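Local coordinates for protein arsenical resistance operon trans-acting repressor (Bacteroides vulgatus, PDB 3KTB) that probably binds DNA as a trans-acting repressor of an arsenical resistance operon, and belongs to the ArsD family with its thioredoxin-like fold, at residues Thr94-Met97 and Ser98-Gly102. Sequence-based numbering, arbitrary orientation.
Sequences TKQM and SEWTG
Gln96 and Trp100 sit one turn apart on helix 94-101. The carbonyl O of Gln96 accepts a hydrogen bond from the backbone N of Trp100 at 2.7 Å, nearly straight (163° at the hydrogen), and also lies over one face of the indole. Gln96 CB packs over that ring, 3.9 Å from the centroid of its six-membered part, a CH-pi contact; the methylenes suit the indole, while OE1 accepts the backbone N-H of Thr93, just before the helix. Met97, its chain bent at both chi2 (-67°) and chi3, brings its selenium obliquely to Trp100, with SE 4.0 Å from CE3, in a Met-aromatic contact. Ser98 N donates to Thr94 O (2.8 Å), and its small hydroxyl binds Val103 O beyond the helix; Thr94 OG1 is held by Arg31. Glu99 N donates to Lys95 O at 2.8 Å and, weakly, to Gln96 O, which thus accepts two N-H groups. Long charged chains suit the exposed side, where Lys95 NZ and Glu99 OE1, 4.5 Å apart, probably attract weakly without a salt bridge. Gly102 N bonds to Ser98 O (2.9 Å), and its positive phi (79°) suits glycine where the chain leaves the helix. These i to i+4 bonds define an alpha-helix, amphipathic through buried Met97 and Thr101, packed on helix 27-41 and the mixed sheet of the thioredoxin-like fold.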
loop_
_atom_site.group_PDB
_atom_site.type_symbol
_atom_site.label_atom_id
_atom_site.label_comp_id
_atom_site.label_asym_id
_atom_site.label_seq_id
_atom_site.Cartn_x
_atom_site.Cartn_y
_atom_site.Cartn_z
ATOM N N THR A 94 -22.175 -32.817 -14.917
ATOM C CA THR A 94 -22.316 -32.206 -16.220
ATOM C C THR A 94 -23.683 -31.520 -16.376
ATOM O O THR A 94 -23.786 -30.465 -17.016
ATOM C CB THR A 94 -22.014 -33.213 -17.356
ATOM O OG1 THR A 94 -20.723 -33.803 -17.126
ATOM C CG2 THR A 94 -21.992 -32.503 -18.731
ATOM N N LYS A 95 -24.723 -32.099 -15.778
ATOM C CA LYS A 95 -26.046 -31.480 -15.784
ATOM C C LYS A 95 -25.995 -30.055 -15.215
ATOM O O LYS A 95 -26.463 -29.107 -15.857
ATOM C CB LYS A 95 -27.062 -32.329 -15.002
ATOM C CG LYS A 95 -28.469 -31.724 -14.966
ATOM C CD LYS A 95 -29.505 -32.692 -14.382
ATOM C CE LYS A 95 -30.914 -32.079 -14.386
ATOM N NZ LYS A 95 -31.982 -33.063 -14.002
ATOM N N GLN A 96 -25.416 -29.907 -14.023
ATOM C CA GLN A 96 -25.232 -28.586 -13.409
ATOM C C GLN A 96 -24.400 -27.612 -14.263
ATOM O O GLN A 96 -24.824 -26.470 -14.496
ATOM C CB GLN A 96 -24.587 -28.716 -12.031
ATOM C CG GLN A 96 -25.368 -29.552 -11.063
ATOM C CD GLN A 96 -24.635 -29.725 -9.748
ATOM O OE1 GLN A 96 -23.551 -30.308 -9.699
ATOM N NE2 GLN A 96 -25.225 -29.216 -8.672
HETATM N N MSE A 97 -23.216 -28.049 -14.709
HETATM C CA MSE A 97 -22.369 -27.177 -15.527
HETATM C C MSE A 97 -23.189 -26.706 -16.716
HETATM O O MSE A 97 -23.177 -25.526 -17.087
HETATM C CB MSE A 97 -21.107 -27.903 -16.007
HETATM C CG MSE A 97 -20.207 -28.407 -14.878
HETATM SE SE MSE A 97 -19.416 -26.899 -13.904
HETATM C CE MSE A 97 -18.159 -26.317 -15.322
ATOM N N SER A 98 -23.924 -27.646 -17.297
ATOM C CA SER A 98 -24.750 -27.379 -18.460
ATOM C C SER A 98 -25.838 -26.354 -18.108
ATOM O O SER A 98 -26.171 -25.470 -18.917
ATOM C CB SER A 98 -25.362 -28.695 -18.945
ATOM O OG SER A 98 -25.852 -28.580 -20.273
ATOM N N GLU A 99 -26.376 -26.461 -16.892
ATOM C CA GLU A 99 -27.430 -25.556 -16.456
ATOM C C GLU A 99 -26.871 -24.176 -16.130
ATOM O O GLU A 99 -27.456 -23.162 -16.506
ATOM C CB GLU A 99 -28.223 -26.138 -15.273
ATOM C CG GLU A 99 -29.377 -27.068 -15.692
ATOM C CD GLU A 99 -29.792 -28.078 -14.601
ATOM O OE1 GLU A 99 -30.742 -28.860 -14.841
ATOM O OE2 GLU A 99 -29.170 -28.100 -13.511
ATOM N N TRP A 100 -25.728 -24.134 -15.453
ATOM C CA TRP A 100 -25.150 -22.856 -15.029
ATOM C C TRP A 100 -24.616 -22.045 -16.195
ATOM O O TRP A 100 -24.374 -20.837 -16.087
ATOM C CB TRP A 100 -23.997 -23.093 -14.074
ATOM C CG TRP A 100 -24.419 -23.658 -12.803
ATOM C CD1 TRP A 100 -25.638 -23.502 -12.195
ATOM C CD2 TRP A 100 -23.626 -24.468 -11.936
ATOM N NE1 TRP A 100 -25.645 -24.172 -10.997
ATOM C CE2 TRP A 100 -24.425 -24.777 -10.811
ATOM C CE3 TRP A 100 -22.319 -24.964 -11.999
ATOM C CZ2 TRP A 100 -23.958 -25.564 -9.755
ATOM C CZ3 TRP A 100 -21.855 -25.742 -10.957
ATOM C CH2 TRP A 100 -22.681 -26.035 -9.843
ATOM N N THR A 101 -24.465 -22.725 -17.317
ATOM C CA THR A 101 -23.649 -22.244 -18.406
ATOM C C THR A 101 -24.514 -22.011 -19.660
ATOM O O THR A 101 -24.181 -21.221 -20.539
ATOM C CB THR A 101 -22.547 -23.298 -18.615
ATOM O OG1 THR A 101 -21.252 -22.729 -18.368
ATOM C CG2 THR A 101 -22.632 -23.924 -19.942
ATOM N N GLY A 102 -25.652 -22.683 -19.725
ATOM C CA GLY A 102 -26.523 -22.551 -20.876
ATOM C C GLY A 102 -26.028 -23.374 -22.048
ATOM O O GLY A 102 -26.677 -23.431 -23.087
#